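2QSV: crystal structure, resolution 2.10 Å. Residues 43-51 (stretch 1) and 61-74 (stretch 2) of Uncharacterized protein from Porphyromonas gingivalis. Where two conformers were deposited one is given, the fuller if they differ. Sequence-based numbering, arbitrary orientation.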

# COMPACT_ATOMS: atom_id res chain seq x y z
N PRO A 43 12.71 -4.54 1.00
CA PRO A 43 11.88 -4.54 -0.21
C PRO A 43 12.71 -4.59 -1.50
O PRO A 43 13.77 -3.95 -1.57
CB PRO A 43 11.15 -3.20 -0.11
CG PRO A 43 10.98 -3.01 1.33
CD PRO A 43 12.28 -3.50 1.94
N SER A 44 12.24 -5.32 -2.50
CA SER A 44 12.95 -5.44 -3.78
C SER A 44 13.15 -4.11 -4.52
O SER A 44 13.98 -4.03 -5.44
CB SER A 44 12.22 -6.39 -4.71
OG SER A 44 10.97 -5.84 -5.07
N PHE A 45 12.37 -3.09 -4.14
CA PHE A 45 12.37 -1.79 -4.83
C PHE A 45 13.10 -0.71 -4.03
O PHE A 45 13.03 0.47 -4.38
CB PHE A 45 10.93 -1.33 -5.18
CG PHE A 45 9.96 -1.36 -4.00
CD1 PHE A 45 9.84 -0.28 -3.11
CD2 PHE A 45 9.14 -2.47 -3.79
CE1 PHE A 45 8.93 -0.32 -2.03
CE2 PHE A 45 8.21 -2.51 -2.73
CZ PHE A 45 8.10 -1.43 -1.86
N VAL A 46 13.79 -1.10 -2.96
CA VAL A 46 14.57 -0.13 -2.19
C VAL A 46 16.05 -0.48 -2.07
O VAL A 46 16.45 -1.63 -2.25
CB VAL A 46 14.00 0.20 -0.76
CG1 VAL A 46 12.50 0.45 -0.76
CG2 VAL A 46 14.43 -0.82 0.25
N SER A 47 16.84 0.55 -1.76
CA SER A 47 18.27 0.46 -1.46
C SER A 47 18.52 0.95 -0.05
O SER A 47 17.93 1.97 0.38
CB SER A 47 19.05 1.36 -2.41
OG SER A 47 19.64 0.57 -3.41
N LEU A 48 19.37 0.22 0.67
CA LEU A 48 19.85 0.63 1.99
C LEU A 48 21.27 0.09 2.26
O LEU A 48 21.49 -1.12 2.28
CB LEU A 48 18.88 0.17 3.09
CG LEU A 48 19.13 0.63 4.53
CD1 LEU A 48 18.79 2.11 4.69
CD2 LEU A 48 18.32 -0.22 5.53
N ASP A 49 22.22 1.00 2.46
CA ASP A 49 23.58 0.61 2.88
C ASP A 49 23.69 0.48 4.40
O ASP A 49 24.40 -0.38 4.90
CB ASP A 49 24.63 1.53 2.26
CG ASP A 49 24.68 1.41 0.74
OD1 ASP A 49 24.84 2.45 0.07
OD2 ASP A 49 24.54 0.28 0.21
N ASP A 50 22.93 1.29 5.13
CA ASP A 50 22.85 1.15 6.59
C ASP A 50 22.09 -0.13 7.00
O ASP A 50 20.94 -0.06 7.43
CB ASP A 50 22.17 2.39 7.19
CG ASP A 50 22.66 2.70 8.59
OD1 ASP A 50 23.66 2.08 9.04
OD2 ASP A 50 22.05 3.58 9.26
N ARG A 51 22.76 -1.28 6.88
CA ARG A 51 22.11 -2.60 7.04
C ARG A 51 22.46 -3.40 8.29
O ARG A 51 21.72 -4.32 8.67
CB ARG A 51 22.35 -3.48 5.82
CG ARG A 51 21.46 -3.13 4.66
CD ARG A 51 21.32 -4.28 3.71
NE ARG A 51 20.38 -5.25 4.26
CZ ARG A 51 19.77 -6.18 3.54
NH1 ARG A 51 19.99 -6.26 2.24
NH2 ARG A 51 18.95 -7.03 4.13
N ARG A 61 19.10 6.43 16.07
CA ARG A 61 19.50 6.33 14.64
C ARG A 61 18.42 6.45 13.52
O ARG A 61 17.23 6.20 13.76
CB ARG A 61 20.31 5.06 14.40
CG ARG A 61 20.53 4.79 12.95
CD ARG A 61 20.87 3.38 12.71
NE ARG A 61 22.21 3.30 12.15
CZ ARG A 61 23.33 3.17 12.86
NH1 ARG A 61 23.30 3.11 14.19
NH2 ARG A 61 24.50 3.12 12.23
N GLU A 62 18.86 6.75 12.29
CA GLU A 62 17.97 6.91 11.12
C GLU A 62 18.31 6.02 9.92
O GLU A 62 19.49 5.87 9.56
CB GLU A 62 17.96 8.35 10.63
CG GLU A 62 17.35 9.33 11.62
CD GLU A 62 17.38 10.78 11.13
OE1 GLU A 62 17.83 11.04 9.98
OE2 GLU A 62 16.94 11.67 11.90
N LEU A 63 17.27 5.48 9.30
CA LEU A 63 17.44 4.70 8.08
C LEU A 63 16.74 5.40 6.90
O LEU A 63 15.55 5.76 6.99
CB LEU A 63 16.93 3.25 8.25
CG LEU A 63 17.32 2.50 9.55
CD1 LEU A 63 16.63 1.15 9.66
CD2 LEU A 63 18.84 2.36 9.69
N ASN A 64 17.50 5.62 5.83
CA ASN A 64 16.97 6.24 4.61
C ASN A 64 16.90 5.22 3.49
O ASN A 64 17.93 4.81 2.96
CB ASN A 64 17.81 7.46 4.19
CG ASN A 64 17.93 8.50 5.30
OD1 ASN A 64 19.03 8.80 5.76
ND2 ASN A 64 16.80 9.02 5.76
N LEU A 65 15.69 4.80 3.16
CA LEU A 65 15.46 3.85 2.10
C LEU A 65 15.30 4.62 0.79
O LEU A 65 14.35 5.40 0.63
CB LEU A 65 14.20 3.02 2.40
CG LEU A 65 14.15 2.01 3.55
CD1 LEU A 65 14.47 2.60 4.93
CD2 LEU A 65 12.76 1.41 3.55
N SER A 66 16.24 4.41 -0.12
CA SER A 66 16.18 4.97 -1.46
C SER A 66 15.40 4.09 -2.40
O SER A 66 15.57 2.87 -2.41
CB SER A 66 17.59 5.11 -2.05
OG SER A 66 18.31 6.10 -1.35
N LEU A 67 14.59 4.72 -3.25
CA LEU A 67 13.83 4.02 -4.24
C LEU A 67 14.75 3.53 -5.34
O LEU A 67 15.52 4.29 -5.90
CB LEU A 67 12.74 4.94 -4.83
CG LEU A 67 11.73 4.29 -5.77
CD1 LEU A 67 10.91 3.14 -5.12
CD2 LEU A 67 10.79 5.39 -6.33
N ALA A 68 14.62 2.25 -5.66
CA ALA A 68 15.37 1.64 -6.75
C ALA A 68 14.46 0.62 -7.42
O ALA A 68 14.47 -0.54 -7.06
CB ALA A 68 16.66 0.95 -6.19
N VAL A 69 13.63 1.06 -8.37
CA VAL A 69 12.64 0.16 -8.96
C VAL A 69 13.36 -0.83 -9.87
O VAL A 69 14.10 -0.41 -10.75
CB VAL A 69 11.49 0.89 -9.75
CG1 VAL A 69 10.56 -0.14 -10.45
CG2 VAL A 69 10.69 1.82 -8.86
N PRO A 70 13.15 -2.13 -9.67
CA PRO A 70 13.71 -3.10 -10.60
C PRO A 70 13.21 -2.85 -12.02
O PRO A 70 12.02 -2.59 -12.25
CB PRO A 70 13.18 -4.45 -10.08
CG PRO A 70 12.83 -4.22 -8.68
CD PRO A 70 12.40 -2.78 -8.58
N ARG A 71 14.14 -2.91 -12.98
CA ARG A 71 13.82 -2.79 -14.40
C ARG A 71 12.77 -3.86 -14.69
O ARG A 71 12.82 -4.96 -14.13
CB ARG A 71 15.08 -3.05 -15.22
CG ARG A 71 15.17 -2.33 -16.56
CD ARG A 71 16.57 -2.56 -17.17
NE ARG A 71 16.63 -2.31 -18.61
CZ ARG A 71 16.07 -3.08 -19.54
NH1 ARG A 71 15.37 -4.15 -19.19
NH2 ARG A 71 16.20 -2.77 -20.82
N ASN A 72 11.81 -3.57 -15.55
CA ASN A 72 10.73 -4.53 -15.83
C ASN A 72 9.80 -4.90 -14.63
O ASN A 72 9.04 -5.87 -14.72
CB ASN A 72 11.27 -5.84 -16.49
CG ASN A 72 12.32 -5.59 -17.60
OD1 ASN A 72 12.12 -4.74 -18.50
ND2 ASN A 72 13.45 -6.33 -17.54
N MSE A 73 9.88 -4.19 -13.49
CA MSE A 73 8.81 -4.30 -12.48
C MSE A 73 7.56 -3.65 -13.12
O MSE A 73 7.61 -2.52 -13.58
CB MSE A 73 9.18 -3.59 -11.16
CG MSE A 73 8.10 -3.66 -10.04
SE MSE A 73 8.53 -2.92 -8.41
CE MSE A 73 8.98 -4.40 -7.59
N PRO A 74 6.45 -4.38 -13.17
CA PRO A 74 5.21 -3.81 -13.69
C PRO A 74 4.54 -2.80 -12.70
O PRO A 74 4.73 -2.95 -11.47
CB PRO A 74 4.30 -5.03 -13.88
CG PRO A 74 4.86 -6.07 -12.94
CD PRO A 74 6.29 -5.76 -12.67
O HOH W 1 16.14 -2.69 -6.33

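The two stretches pair over a short antiparallel ladder, and the side chains arrange themselves around it. Ser 47 and Ser 66 form the hydrogen-bonded pair: Ser 47 N donates to Ser 66 O at 2.7 Å (angle 155°), and Ser 66 N donates to Ser 47 O at 3.0 Å (151°). A third bond, Ala 68 N to Phe 45 O, is short and nearly linear at 2.7 Å and 169°. Val 46 and Leu 67 lie between as a non-hydrogen-bonded pair, where Val 46 CA approaches Ser 66 O at 3.2 Å in a CA-H...O contact.

Both serines point to the same face of the sheet, with Ser 47 CB and Ser 66 CB 4.0 Å apart. Ser 66 sits in the m well, whereas Ser 47 has chi1 of -102°, between wells; neither hydroxyl makes a hydrogen bond across the contact. Ala 68 CB reaches Ser 47 OG at 4.1 Å.

The apolar side chains of Phe 45, Val 46, Leu 48, Leu 63, Leu 65 and Leu 67 are buried. Phe 45, in the type I turn from Pro 43 to Val 46, adopts p (chi1 51°, chi2 86°), and the end of its side chain leads away from stretch 2. The ring still meets Leu 67 CD1 from its own CD1 at 4.1 Å and the Met 73 CE methyl from CD2 at 4.3 Å, both obliquely, while Phe 45 CB packs on Pro 70 CD at 4.0 Å. The CA-to-CB bond of Leu 67 points away from stretch 1, but with chi1 t and chi2 p its end comes nearer, which is how CD1 reaches Phe 45 CD1. Met 73, a selenomethionine, extends through t, t before chi3 of -99°; its CE also lies 3.5 Å from Ser 44 OG.

Further along, Val 46 CB contacts Leu 65 CB at 4.2 Å. Leu 48 leaves its backbone sideways, yet t, p carries CD1 to 4.2 Å from Leu 63 CB and 4.4 Å from Leu 65 CD1.

Beyond the ladder, where the CA atoms of Asp 50 and Leu 63 are 6.6 Å apart, a salt bridge takes over. Asp 50 points toward stretch 2 with chi1 t, and Arg 61 NE donates to Asp 50 OD2 at 2.9 Å and 167°. The carboxylate oxygen lies near the guanidinium plane, as in-plane N-H donation requires; the second bond, Arg 61 NH2 to Asp 50 OD1, is weak at 3.5 Å.

At the other end, water 1 donates to Ser 44 O at 2.7 Å and Ala 68 O at 2.8 Å, linking two carbonyls that cannot bond each other.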